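Local coordinates for putative uncharacterized protein (Xanthomonas oryzae pv. oryzae, PDB 4KL0) that binds calcium and may hydrolyse N-glycosyl compounds as a bacterial effector of the nucleoside hydrolase family, although its natural substrate is not known, at residues Leu60-Val65 against Val132-Glu137; Asp91-Arg96 against Ala126-Gly131; Arg96-Pro101 against Gly153-Ser158; Glu137-Ser142 against Asp166-Lys171; Ser174-Gly179 against Pro220-Thr225. One frame throughout, in Å; residues are numbered along the deposited sequence.

Contact 1 (Leu60-Val65 against Val132-Glu137); sequences LTDVVV and VRAMCE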
# COMPACT_ATOMS: atom_id res chain seq x y z
N LEU A 60 -3.98 -9.03 -10.05
CA LEU A 60 -4.56 -8.70 -8.72
C LEU A 60 -5.90 -9.42 -8.64
O LEU A 60 -6.90 -8.95 -9.23
CB LEU A 60 -4.72 -7.18 -8.56
CG LEU A 60 -5.22 -6.65 -7.24
CD1 LEU A 60 -4.34 -7.17 -6.11
CD2 LEU A 60 -5.24 -5.11 -7.34
N THR A 61 -5.94 -10.54 -7.91
CA THR A 61 -7.14 -11.36 -7.99
C THR A 61 -8.15 -11.05 -6.88
O THR A 61 -9.39 -11.07 -7.11
CB THR A 61 -6.75 -12.86 -8.02
OG1 THR A 61 -6.10 -13.21 -6.78
CG2 THR A 61 -5.79 -13.13 -9.18
N ASP A 62 -7.65 -10.69 -5.69
CA ASP A 62 -8.51 -10.55 -4.53
C ASP A 62 -7.96 -9.43 -3.66
O ASP A 62 -6.76 -9.31 -3.49
CB ASP A 62 -8.52 -11.85 -3.70
CG ASP A 62 -9.07 -13.05 -4.51
OD1 ASP A 62 -8.27 -13.76 -5.13
OD2 ASP A 62 -10.31 -13.26 -4.49
N VAL A 63 -8.86 -8.64 -3.16
CA VAL A 63 -8.50 -7.56 -2.25
C VAL A 63 -9.42 -7.62 -1.04
O VAL A 63 -10.66 -7.66 -1.18
CB VAL A 63 -8.65 -6.22 -3.00
CG1 VAL A 63 -8.37 -5.07 -2.09
CG2 VAL A 63 -7.70 -6.18 -4.18
N VAL A 64 -8.87 -7.64 0.16
CA VAL A 64 -9.71 -7.63 1.36
C VAL A 64 -9.40 -6.33 2.13
O VAL A 64 -8.26 -5.96 2.31
CB VAL A 64 -9.47 -8.85 2.22
CG1 VAL A 64 -10.34 -8.78 3.45
CG2 VAL A 64 -9.79 -10.16 1.40
N VAL A 65 -10.44 -5.62 2.51
CA VAL A 65 -10.31 -4.22 2.99
C VAL A 65 -10.58 -4.15 4.49
O VAL A 65 -11.58 -4.71 5.02
CB VAL A 65 -11.37 -3.34 2.24
CG1 VAL A 65 -11.41 -1.94 2.80
CG2 VAL A 65 -11.06 -3.31 0.73
N VAL A 132 -11.97 -13.29 3.80
CA VAL A 132 -10.93 -14.07 3.11
C VAL A 132 -11.37 -15.42 2.51
O VAL A 132 -10.53 -16.23 2.10
CB VAL A 132 -9.76 -14.33 4.05
CG1 VAL A 132 -9.30 -13.00 4.72
CG2 VAL A 132 -10.15 -15.33 5.12
N ARG A 133 -12.67 -15.66 2.44
CA ARG A 133 -13.16 -16.94 1.92
C ARG A 133 -12.66 -17.23 0.49
O ARG A 133 -12.10 -18.31 0.19
CB ARG A 133 -14.69 -16.99 1.93
CG ARG A 133 -15.17 -18.42 1.75
CD ARG A 133 -14.96 -19.22 3.05
NE ARG A 133 -13.91 -20.24 2.98
CZ ARG A 133 -13.18 -20.63 4.04
NH1 ARG A 133 -13.38 -20.07 5.23
NH2 ARG A 133 -12.24 -21.57 3.91
N ALA A 134 -12.83 -16.25 -0.39
CA ALA A 134 -12.37 -16.43 -1.77
C ALA A 134 -10.87 -16.64 -1.86
O ALA A 134 -10.43 -17.40 -2.69
CB ALA A 134 -12.83 -15.27 -2.67
N MET A 135 -10.07 -15.95 -1.03
CA MET A 135 -8.63 -16.16 -1.00
C MET A 135 -8.32 -17.62 -0.64
O MET A 135 -7.38 -18.21 -1.19
CB MET A 135 -7.93 -15.19 -0.02
CG MET A 135 -7.95 -13.71 -0.52
SD MET A 135 -7.10 -12.61 0.72
CE MET A 135 -6.99 -11.05 -0.31
N CYS A 136 -9.06 -18.15 0.33
CA CYS A 136 -8.88 -19.55 0.74
C CYS A 136 -9.12 -20.49 -0.46
O CYS A 136 -8.25 -21.35 -0.80
CB CYS A 136 -9.83 -19.92 1.89
SG CYS A 136 -9.35 -19.28 3.53
N GLU A 137 -10.29 -20.34 -1.08
CA GLU A 137 -10.63 -21.14 -2.27
C GLU A 137 -9.59 -21.02 -3.36
O GLU A 137 -9.26 -21.99 -4.04
CB GLU A 137 -11.99 -20.74 -2.81
CG GLU A 137 -13.13 -20.88 -1.81
CD GLU A 137 -14.50 -20.65 -2.46
OE1 GLU A 137 -14.61 -20.82 -3.70
OE2 GLU A 137 -15.46 -20.28 -1.74

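Contact 2 (Asp91-Arg96 against Ala126-Gly131); sequences DVRVAR and AVHTDG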
# COMPACT_ATOMS: atom_id res chain seq x y z
N ASP A 91 -12.25 -7.38 -12.89
CA ASP A 91 -12.45 -8.68 -12.28
C ASP A 91 -11.81 -8.84 -10.91
O ASP A 91 -11.90 -9.91 -10.31
CB ASP A 91 -11.95 -9.78 -13.22
CG ASP A 91 -12.72 -9.78 -14.57
OD1 ASP A 91 -13.94 -9.44 -14.57
OD2 ASP A 91 -12.09 -10.10 -15.61
N VAL A 92 -11.17 -7.78 -10.42
CA VAL A 92 -10.70 -7.80 -9.03
C VAL A 92 -11.86 -8.04 -8.07
O VAL A 92 -12.87 -7.29 -8.01
CB VAL A 92 -9.97 -6.45 -8.73
CG1 VAL A 92 -9.50 -6.45 -7.30
CG2 VAL A 92 -8.82 -6.24 -9.70
N ARG A 93 -11.72 -9.08 -7.24
CA ARG A 93 -12.76 -9.37 -6.28
C ARG A 93 -12.47 -8.68 -4.94
O ARG A 93 -11.52 -9.02 -4.23
CB ARG A 93 -12.87 -10.88 -6.08
CG ARG A 93 -14.13 -11.25 -5.39
CD ARG A 93 -14.08 -12.77 -5.06
NE ARG A 93 -15.26 -13.21 -4.31
CZ ARG A 93 -15.46 -13.00 -3.01
NH1 ARG A 93 -14.56 -12.31 -2.27
NH2 ARG A 93 -16.58 -13.48 -2.44
N VAL A 94 -13.31 -7.72 -4.61
CA VAL A 94 -13.12 -6.94 -3.40
C VAL A 94 -14.09 -7.40 -2.32
O VAL A 94 -15.35 -7.48 -2.53
CB VAL A 94 -13.32 -5.45 -3.67
CG1 VAL A 94 -13.06 -4.63 -2.43
CG2 VAL A 94 -12.43 -4.97 -4.84
N ALA A 95 -13.54 -7.61 -1.13
CA ALA A 95 -14.35 -8.05 -0.00
C ALA A 95 -14.06 -7.22 1.27
O ALA A 95 -12.90 -6.79 1.49
CB ALA A 95 -14.05 -9.51 0.27
N ARG A 96 -15.08 -6.98 2.10
CA ARG A 96 -14.91 -6.37 3.40
C ARG A 96 -14.25 -7.37 4.37
O ARG A 96 -14.72 -8.52 4.50
CB ARG A 96 -16.31 -6.03 3.94
CG ARG A 96 -16.37 -5.84 5.41
CD ARG A 96 -17.72 -5.37 5.89
NE ARG A 96 -18.60 -6.40 6.40
CZ ARG A 96 -19.90 -6.19 6.56
NH1 ARG A 96 -20.69 -7.15 7.05
NH2 ARG A 96 -20.41 -4.99 6.24
N ALA A 126 -21.77 -4.53 -5.06
CA ALA A 126 -20.60 -4.88 -5.90
C ALA A 126 -19.41 -5.47 -5.12
O ALA A 126 -18.48 -5.98 -5.74
CB ALA A 126 -20.14 -3.68 -6.73
N VAL A 127 -19.45 -5.40 -3.79
CA VAL A 127 -18.38 -5.95 -2.96
C VAL A 127 -18.92 -7.08 -2.06
O VAL A 127 -20.14 -7.17 -1.78
CB VAL A 127 -17.71 -4.82 -2.15
CG1 VAL A 127 -17.25 -3.70 -3.13
CG2 VAL A 127 -18.64 -4.27 -1.17
N HIS A 128 -18.02 -7.95 -1.61
CA HIS A 128 -18.38 -9.20 -0.93
C HIS A 128 -18.20 -9.03 0.59
O HIS A 128 -17.44 -8.18 1.03
CB HIS A 128 -17.54 -10.33 -1.51
CG HIS A 128 -17.78 -10.56 -2.97
ND1 HIS A 128 -18.84 -11.29 -3.45
CD2 HIS A 128 -17.08 -10.16 -4.06
CE1 HIS A 128 -18.79 -11.33 -4.77
NE2 HIS A 128 -17.73 -10.65 -5.17
N THR A 129 -18.94 -9.78 1.40
CA THR A 129 -18.96 -9.48 2.82
C THR A 129 -18.25 -10.56 3.58
O THR A 129 -18.17 -10.53 4.81
CB THR A 129 -20.41 -9.34 3.36
OG1 THR A 129 -21.24 -10.32 2.73
CG2 THR A 129 -20.95 -7.93 3.06
N ASP A 130 -17.73 -11.52 2.82
CA ASP A 130 -17.18 -12.72 3.46
C ASP A 130 -15.65 -12.78 3.57
O ASP A 130 -15.07 -13.87 3.52
CB ASP A 130 -17.79 -14.01 2.86
CG ASP A 130 -17.80 -14.00 1.33
OD1 ASP A 130 -17.54 -12.92 0.75
OD2 ASP A 130 -18.08 -15.07 0.72
N GLY A 131 -15.03 -11.60 3.76
CA GLY A 131 -13.60 -11.51 4.02
C GLY A 131 -12.74 -12.40 3.16
O GLY A 131 -12.79 -12.32 1.93
O HOH W 1 -14.50 -13.52 0.37
O HOH W 2 -15.88 -7.24 -6.15
O HOH W 3 -16.19 -9.80 6.60

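Contact 3 (Arg96-Pro101 against Gly153-Ser158); sequences RGQDYP and GMTDAS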
# COMPACT_ATOMS: atom_id res chain seq x y z
N ARG A 96 -15.08 -6.98 2.10
CA ARG A 96 -14.91 -6.37 3.40
C ARG A 96 -14.25 -7.37 4.37
O ARG A 96 -14.72 -8.52 4.50
CB ARG A 96 -16.31 -6.03 3.94
CG ARG A 96 -16.37 -5.84 5.41
CD ARG A 96 -17.72 -5.37 5.89
NE ARG A 96 -18.60 -6.40 6.40
CZ ARG A 96 -19.90 -6.19 6.56
NH1 ARG A 96 -20.69 -7.15 7.05
NH2 ARG A 96 -20.41 -4.99 6.24
N GLY A 97 -13.23 -6.94 5.13
CA GLY A 97 -12.62 -7.76 6.14
C GLY A 97 -13.48 -7.90 7.39
O GLY A 97 -14.58 -7.35 7.48
N GLN A 98 -13.00 -8.68 8.34
CA GLN A 98 -13.76 -8.92 9.57
C GLN A 98 -13.55 -7.91 10.73
O GLN A 98 -12.64 -7.06 10.71
CB GLN A 98 -13.44 -10.34 10.06
CG GLN A 98 -12.07 -10.44 10.70
CD GLN A 98 -11.75 -11.81 11.26
OE1 GLN A 98 -11.55 -11.97 12.49
NE2 GLN A 98 -11.66 -12.80 10.38
N ASP A 99 -14.39 -7.99 11.75
CA ASP A 99 -14.29 -7.10 12.88
C ASP A 99 -13.00 -7.29 13.66
O ASP A 99 -12.45 -8.39 13.74
CB ASP A 99 -15.45 -7.38 13.84
CG ASP A 99 -16.76 -6.69 13.41
OD1 ASP A 99 -16.76 -5.79 12.51
OD2 ASP A 99 -17.81 -7.05 14.02
N TYR A 100 -12.55 -6.24 14.30
CA TYR A 100 -11.37 -6.36 15.10
C TYR A 100 -11.54 -5.38 16.24
O TYR A 100 -12.39 -4.49 16.19
CB TYR A 100 -10.11 -6.07 14.21
CG TYR A 100 -10.03 -4.66 13.74
CD1 TYR A 100 -9.39 -3.69 14.49
CD2 TYR A 100 -10.67 -4.29 12.58
CE1 TYR A 100 -9.34 -2.36 14.06
CE2 TYR A 100 -10.65 -3.01 12.13
CZ TYR A 100 -10.00 -2.05 12.88
OH TYR A 100 -9.98 -0.74 12.43
N PRO A 101 -10.75 -5.52 17.31
CA PRO A 101 -10.92 -4.66 18.49
C PRO A 101 -10.48 -3.19 18.27
O PRO A 101 -9.43 -2.99 17.66
CB PRO A 101 -10.06 -5.35 19.53
CG PRO A 101 -9.05 -6.12 18.77
CD PRO A 101 -9.74 -6.57 17.49
N GLY A 153 -3.80 -2.84 8.21
CA GLY A 153 -3.80 -3.70 9.41
C GLY A 153 -3.98 -5.14 8.99
O GLY A 153 -4.43 -5.47 7.87
N MET A 154 -3.62 -6.03 9.91
CA MET A 154 -3.42 -7.40 9.51
C MET A 154 -4.50 -8.34 10.04
O MET A 154 -4.31 -9.56 9.97
CB MET A 154 -2.03 -7.84 10.01
CG MET A 154 -0.96 -7.43 8.98
SD MET A 154 0.73 -7.09 9.61
CE MET A 154 0.61 -5.33 9.75
N THR A 155 -5.66 -7.82 10.45
CA THR A 155 -6.76 -8.71 10.95
C THR A 155 -7.07 -9.84 9.95
O THR A 155 -7.16 -11.04 10.31
CB THR A 155 -8.01 -7.86 11.09
OG1 THR A 155 -7.72 -6.77 11.97
CG2 THR A 155 -9.19 -8.67 11.57
N ASP A 156 -7.26 -9.48 8.69
CA ASP A 156 -7.61 -10.48 7.65
C ASP A 156 -6.44 -11.29 7.15
O ASP A 156 -6.60 -12.51 6.83
CB ASP A 156 -8.34 -9.78 6.50
CG ASP A 156 -9.48 -8.96 7.03
OD1 ASP A 156 -10.40 -9.54 7.64
OD2 ASP A 156 -9.46 -7.73 6.90
N ALA A 157 -5.26 -10.67 6.99
CA ALA A 157 -4.12 -11.45 6.58
C ALA A 157 -3.80 -12.53 7.61
O ALA A 157 -3.44 -13.63 7.24
CB ALA A 157 -2.87 -10.52 6.36
N SER A 158 -3.94 -12.19 8.89
CA SER A 158 -3.66 -13.19 9.93
C SER A 158 -4.79 -14.23 9.87
O SER A 158 -4.48 -15.44 9.99
CB SER A 158 -3.64 -12.51 11.28
OG SER A 158 -3.54 -13.49 12.33
O HOH W 4 -10.78 -6.17 8.79
O HOH W 5 -10.81 -12.26 7.94

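Contact 4 (Glu137-Ser142 against Asp166-Lys171); sequences ERLATS and DLVREK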
# COMPACT_ATOMS: atom_id res chain seq x y z
N GLU A 137 -10.29 -20.34 -1.08
CA GLU A 137 -10.63 -21.14 -2.27
C GLU A 137 -9.59 -21.02 -3.36
O GLU A 137 -9.26 -21.99 -4.04
CB GLU A 137 -11.99 -20.74 -2.81
CG GLU A 137 -13.13 -20.88 -1.81
CD GLU A 137 -14.50 -20.65 -2.46
OE1 GLU A 137 -14.61 -20.82 -3.70
OE2 GLU A 137 -15.46 -20.28 -1.74
N ARG A 138 -9.03 -19.82 -3.52
CA ARG A 138 -8.03 -19.63 -4.54
C ARG A 138 -6.67 -20.26 -4.20
O ARG A 138 -5.99 -20.77 -5.09
CB ARG A 138 -7.90 -18.12 -4.91
CG ARG A 138 -6.80 -17.87 -5.96
CD ARG A 138 -6.74 -16.40 -6.37
NE ARG A 138 -8.03 -15.89 -6.84
CZ ARG A 138 -8.44 -16.05 -8.10
NH1 ARG A 138 -7.66 -16.71 -8.96
NH2 ARG A 138 -9.61 -15.53 -8.50
N LEU A 139 -6.26 -20.23 -2.93
CA LEU A 139 -5.01 -20.89 -2.54
C LEU A 139 -5.14 -22.40 -2.86
O LEU A 139 -4.17 -23.05 -3.25
CB LEU A 139 -4.73 -20.68 -1.04
CG LEU A 139 -4.27 -19.25 -0.72
CD1 LEU A 139 -4.08 -19.08 0.77
CD2 LEU A 139 -2.97 -18.92 -1.47
N ALA A 140 -6.35 -22.91 -2.69
CA ALA A 140 -6.64 -24.35 -2.89
C ALA A 140 -6.42 -24.78 -4.33
O ALA A 140 -5.87 -25.86 -4.60
CB ALA A 140 -8.08 -24.64 -2.48
N THR A 141 -6.87 -23.94 -5.25
CA THR A 141 -6.96 -24.29 -6.66
C THR A 141 -5.93 -23.58 -7.54
O THR A 141 -6.03 -23.58 -8.78
CB THR A 141 -8.37 -24.01 -7.19
OG1 THR A 141 -8.49 -24.47 -8.54
CG2 THR A 141 -8.69 -22.52 -7.11
N SER A 142 -4.92 -22.97 -6.93
CA SER A 142 -3.87 -22.41 -7.76
C SER A 142 -2.75 -23.38 -8.04
O SER A 142 -2.21 -23.99 -7.11
CB SER A 142 -3.29 -21.13 -7.17
OG SER A 142 -4.25 -20.10 -7.24
N ASP A 166 -2.91 -24.83 6.22
CA ASP A 166 -2.49 -25.98 5.41
C ASP A 166 -2.05 -25.50 4.00
O ASP A 166 -1.00 -25.92 3.45
CB ASP A 166 -3.62 -27.04 5.36
CG ASP A 166 -5.01 -26.45 4.96
OD1 ASP A 166 -5.35 -25.31 5.38
OD2 ASP A 166 -5.80 -27.14 4.24
N LEU A 167 -2.83 -24.61 3.41
CA LEU A 167 -2.59 -24.21 2.02
C LEU A 167 -1.42 -23.24 1.91
O LEU A 167 -0.60 -23.33 0.98
CB LEU A 167 -3.84 -23.59 1.38
CG LEU A 167 -5.13 -24.44 1.50
CD1 LEU A 167 -6.42 -23.70 1.06
CD2 LEU A 167 -5.00 -25.82 0.82
N VAL A 168 -1.36 -22.28 2.85
CA VAL A 168 -0.47 -21.13 2.68
C VAL A 168 0.96 -21.62 2.66
O VAL A 168 1.84 -21.10 1.97
CB VAL A 168 -0.67 -20.07 3.85
CG1 VAL A 168 0.42 -19.10 3.87
CG2 VAL A 168 -1.93 -19.28 3.67
N ARG A 169 1.20 -22.69 3.40
CA ARG A 169 2.55 -23.20 3.49
C ARG A 169 3.04 -23.63 2.10
O ARG A 169 4.18 -23.39 1.74
CB ARG A 169 2.62 -24.35 4.52
CG ARG A 169 4.05 -24.81 4.85
CD ARG A 169 4.06 -25.92 5.94
NE ARG A 169 2.80 -26.68 5.91
CZ ARG A 169 2.09 -27.01 6.99
NH1 ARG A 169 2.52 -26.66 8.22
NH2 ARG A 169 0.96 -27.70 6.86
N GLU A 170 2.16 -24.20 1.27
CA GLU A 170 2.58 -24.68 -0.05
C GLU A 170 2.20 -23.74 -1.20
O GLU A 170 2.75 -23.86 -2.31
CB GLU A 170 2.04 -26.10 -0.28
CG GLU A 170 2.43 -27.01 0.93
CD GLU A 170 1.82 -28.41 0.87
OE1 GLU A 170 1.30 -28.84 1.94
OE2 GLU A 170 1.90 -29.09 -0.21
N LYS A 171 1.31 -22.78 -0.96
CA LYS A 171 0.86 -21.91 -2.05
C LYS A 171 1.17 -20.38 -1.92
O LYS A 171 0.80 -19.59 -2.80
CB LYS A 171 -0.63 -22.11 -2.27
CG LYS A 171 -1.01 -23.57 -2.59
CD LYS A 171 -0.80 -23.88 -4.08
CE LYS A 171 -1.42 -25.22 -4.49
NZ LYS A 171 -0.43 -26.35 -4.70

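Contact 5 (Ser174-Gly179 against Pro220-Thr225); sequences SITIMG and PLRILT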
# COMPACT_ATOMS: atom_id res chain seq x y z
N SER A 174 5.61 -15.34 -0.66
CA SER A 174 6.21 -14.42 0.29
C SER A 174 5.08 -13.57 0.77
O SER A 174 4.00 -13.52 0.17
CB SER A 174 7.22 -13.48 -0.38
OG SER A 174 6.60 -12.73 -1.44
N ILE A 175 5.37 -12.88 1.86
CA ILE A 175 4.45 -11.89 2.44
C ILE A 175 5.26 -10.61 2.58
O ILE A 175 6.30 -10.59 3.25
CB ILE A 175 3.92 -12.30 3.82
CG1 ILE A 175 3.17 -13.62 3.75
CG2 ILE A 175 3.05 -11.14 4.40
CD1 ILE A 175 2.71 -14.15 5.10
N THR A 176 4.80 -9.53 1.97
CA THR A 176 5.54 -8.27 1.99
C THR A 176 4.64 -7.26 2.67
O THR A 176 3.45 -7.17 2.34
CB THR A 176 5.82 -7.74 0.54
OG1 THR A 176 6.48 -8.78 -0.21
CG2 THR A 176 6.74 -6.53 0.51
N ILE A 177 5.18 -6.55 3.65
CA ILE A 177 4.31 -5.79 4.57
C ILE A 177 4.87 -4.39 4.73
O ILE A 177 6.09 -4.22 4.88
CB ILE A 177 4.34 -6.42 6.02
CG1 ILE A 177 3.87 -7.87 5.98
CG2 ILE A 177 3.47 -5.58 7.01
CD1 ILE A 177 4.12 -8.62 7.35
N MET A 178 4.01 -3.38 4.74
CA MET A 178 4.41 -2.02 5.05
C MET A 178 4.24 -1.91 6.56
O MET A 178 3.12 -1.80 7.08
CB MET A 178 3.46 -1.04 4.30
CG MET A 178 3.93 0.42 4.23
SD MET A 178 3.92 1.37 5.84
CE MET A 178 5.72 1.65 5.94
N GLY A 179 5.34 -2.02 7.28
CA GLY A 179 5.19 -2.34 8.69
C GLY A 179 6.44 -1.91 9.44
O GLY A 179 7.02 -0.90 9.12
N PRO A 220 8.67 -16.66 3.53
CA PRO A 220 9.57 -15.49 3.61
C PRO A 220 8.76 -14.20 3.90
O PRO A 220 7.71 -14.02 3.28
CB PRO A 220 10.17 -15.39 2.21
CG PRO A 220 10.06 -16.83 1.66
CD PRO A 220 8.79 -17.42 2.27
N LEU A 221 9.26 -13.37 4.79
CA LEU A 221 8.65 -12.06 5.10
C LEU A 221 9.54 -10.96 4.63
O LEU A 221 10.76 -10.99 4.84
CB LEU A 221 8.53 -11.90 6.62
CG LEU A 221 7.43 -12.50 7.46
CD1 LEU A 221 7.68 -12.06 8.93
CD2 LEU A 221 6.06 -12.01 6.95
N ARG A 222 8.98 -9.92 4.01
CA ARG A 222 9.78 -8.78 3.63
C ARG A 222 9.06 -7.54 4.16
O ARG A 222 7.89 -7.37 3.85
CB ARG A 222 9.92 -8.67 2.11
CG ARG A 222 10.81 -7.51 1.67
CD ARG A 222 11.05 -7.58 0.15
NE ARG A 222 11.93 -8.71 -0.08
CZ ARG A 222 12.32 -9.11 -1.28
NH1 ARG A 222 11.91 -8.44 -2.36
NH2 ARG A 222 13.12 -10.15 -1.39
N ILE A 223 9.74 -6.78 5.01
CA ILE A 223 9.06 -5.70 5.78
C ILE A 223 9.66 -4.39 5.33
O ILE A 223 10.89 -4.12 5.46
CB ILE A 223 9.26 -5.81 7.28
CG1 ILE A 223 8.89 -7.17 7.91
CG2 ILE A 223 8.43 -4.68 7.98
CD1 ILE A 223 7.48 -7.53 7.80
N LEU A 224 8.83 -3.54 4.75
CA LEU A 224 9.30 -2.25 4.27
C LEU A 224 8.86 -1.22 5.29
O LEU A 224 7.71 -1.25 5.73
CB LEU A 224 8.63 -1.89 2.93
CG LEU A 224 9.19 -0.62 2.26
CD1 LEU A 224 9.46 -0.87 0.81
CD2 LEU A 224 8.24 0.66 2.45
N THR A 225 9.73 -0.30 5.65
CA THR A 225 9.45 0.58 6.78
C THR A 225 9.33 2.02 6.29
O THR A 225 9.66 2.39 5.13
CB THR A 225 10.61 0.51 7.78
OG1 THR A 225 11.76 1.10 7.19
CG2 THR A 225 10.91 -0.91 8.11

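Contact 1 (Leu60-Val65 against Val132-Glu137)
In this Rossmann-like alpha/beta fold, helix 133-141 packs across one face of the mainly parallel sheet, and its first turns meet strand 58-65 chiefly through one long side chain, Met135. Its CG stands anti to the carbonyl carbon (chi1 -70°) and the chain beyond is extended, so the unbranched thioether reaches from the helix to the strand surface. There the packing is tight: the terminal CE of Met135 presses on Val64 CG2 at 3.4 Å and lies 3.6 Å from the carbonyl O of Asp62. Farther back, Met135 CG slides past Asp62 CB at 3.7 Å. Strand alternation sends Asp62 and Val64 toward the helix, while Val63 points away to Phe84 of helix 70-86. Val132, at the N-cap position, packs more loosely, its CG1 4.4 Å from Val64 CG2. The other margin is also looser and more polar. Ala134, small and partly exposed, brings CB to 3.7 Å from Asp62 OD2, and Arg133 and Glu137 turn to solvent. Asp62 is a buried charge, suited to its place by the salt bridge its OD1 makes with Arg138. The same oxygen accepts a hydrogen bond from Thr61 OG1 at 2.8 Å, the hydroxyl lying above the carboxylate plane.

Contact 2 (Asp91-Arg96 against Ala126-Gly131)
Arg93 lays its guanidinium flat on the imidazole of His128, the two planes only 11° apart and their centres 3.6 Å from each other. With CG anti to the backbone N and the chain extended as far as NE, Arg93 crosses His128 at about a right angle, and NH2 comes over the ring near its rim. Arginine suits this place because its edge can still be used: NH2 forms a salt bridge with Asp130 OD1 at 3.4 Å, its hydrogen bond weak though nearly straight. A water next to Gly131 O accepts a weak hydrogen bond from NH1 of Arg93. The loop joins the backbone of edge strand 93-96 in a single bridge. His128 N donates to Val94 O at 2.9 Å and Arg96 N to His128 O, so His128 grips the residues flanking Ala95. Small Ala95 lets the loop pass close, its CB 3.5 Å from Gly131 O. The positive phi of Gly131 (43°) suits glycine. The methyl CG2 of Thr129 sits over one face of the Arg96 guanidinium, whose NH2 is held by Ser74 OG. A cation flat on the ring would be expected to favour neutral His128, whereas Asp130 should partly balance Arg93.

Contact 3 (Arg96-Pro101 against Gly153-Ser158)
The loop following strand 93-96 meets the N-terminal turn of helix 155-163 at the C-terminal end of the mainly parallel sheet, the end where Rossmann-like folds place their sites; a bound calcium lies about 12 Å from the Tyr100 side chain. One direct hydrogen bond joins the two segments: Gln98 N donates to the syn lone pair of Asp156 OD1 at 2.8 Å. Glycine fits at Gly97, where both carboxylate oxygens lie against its CA, OD1 of Asp156 at 3.2 Å. Van der Waals contact is made by Thr155, whose branches divide the work. Its CG2 touches Gln98 CG at 3.5 Å, and its OG1 lies 3.3 Å from Tyr100 CB while bonding to Asp203. Tyr100 crosses Thr155 at about a right angle and carries its hydroxyl off to His110 and Gly68. Water supplies the remaining links. One donates to both Gln98 O and Asp156 OD2; another donates to Asp156 OD1 and accepts from Gln98 NE2 at 2.6 Å.

Contact 4 (Glu137-Ser142 against Asp166-Lys171)
The C-terminal part of helix 133-141 lies against the short helix 165-171, their short segments crossing at 51° with axes 9.2 Å apart. The chief bump is Leu139, and its side chain spreads over three residues of the other helix. CB of Leu139 rests against Leu167 CB, CD1 packs on Val168 CG2 at 3.6 Å, and CD2 reaches Lys171 CB at 4.0 Å. A branched leucine fills this groove well because each methyl finds a different wall. In return, Leu167 projects over the low spot made by Ala140, its CD1 lying 3.8 Å from Ala140 N and 4.0 Å from Ala140 CB; alanine's small side chain allows that approach to the backbone. Lys171 closes the other margin with its aliphatic stem. Bent at chi2 (-82°) and chi4, it curls along the chain from Leu139 to Ser142, CG lying 3.3 Å from Leu139 O and CE 3.0 Å from Ser142 O. Ser142 suits its place, since its OG turns back to donate to Arg138 O at 2.8 Å. Leu139 also packs on Leu146 of strand 146-150 and Leu160 of helix 155-163, and Val168 on Leu161 and Ile219, so the pair packs against that strand and against helix 155-163.

Contact 5 (Ser174-Gly179 against Pro220-Thr225)
Five backbone hydrogen bonds zip residues 174-179 to residues 220-225, alternating across the gap. Ile175 N donates to Pro220 O, then Arg222 N to Ile175 O, Ile177 N to Arg222 O at 2.8 Å, Leu224 N to Ile177 O at 2.8 Å, and finally Gly179 N to Leu224 O. Most of these carbonyls are met nearly along the C=O axis, and CA-H groups add to the grip, Thr176 CA lying 3.1 Å from Arg222 O. The two short segments are nearly parallel, their directions differing by 16°. Side chains then pair in register. On one face Ile175, Ile177, Leu221 and Ile223 form an apolar layer, with Ile177 CD1 touching Ile223 CD1 at 3.6 Å and Leu221 CD2 at 3.9 Å; beta-branched isoleucine suits an extended backbone. The opposite face carries Thr176, Arg222, Met178 and Leu224. Met178 bends at chi2 (-70°) so that CE turns in to 3.5 Å from Leu224 O. Farther out, Ala214 and Tyr211 of helix 204-216 cover the face of Ile175, Ile177, Leu221 and Ile223. Helix 317-325 covers the other, bringing calcium ligand Asp318 beside Met178, while Arg222 is anchored by Glu348 and Ala324 O. Two adjacent parallel strands joined through a connection whose helix 204-216 packs on their shared face form a beta-alpha-beta crossover, the repeating unit of the Rossmann-like fold.

Overall arrangement
From the N terminus, contact 1 opens at strand 58-65 and closes 67 residues later at helix 133-141. Contact 2 lies wholly within that loop, fastening the coil before the helix to edge strand 93-96, next to strand 58-65. Contact 3 starts at Arg96, which it shares with contact 2, and ends on helix 155-163, so it crosses both earlier loops. Contact 4 begins at Glu137, shared with contact 1, so helix 133-141 serves both; it closes at helix 165-171, in series with contact 1 while crossing contact 3. Strand 172-178 continues directly from that helix into contact 5, last in the series, which closes at strand 221-224 and touches contact 3 through Met154 and Ile177.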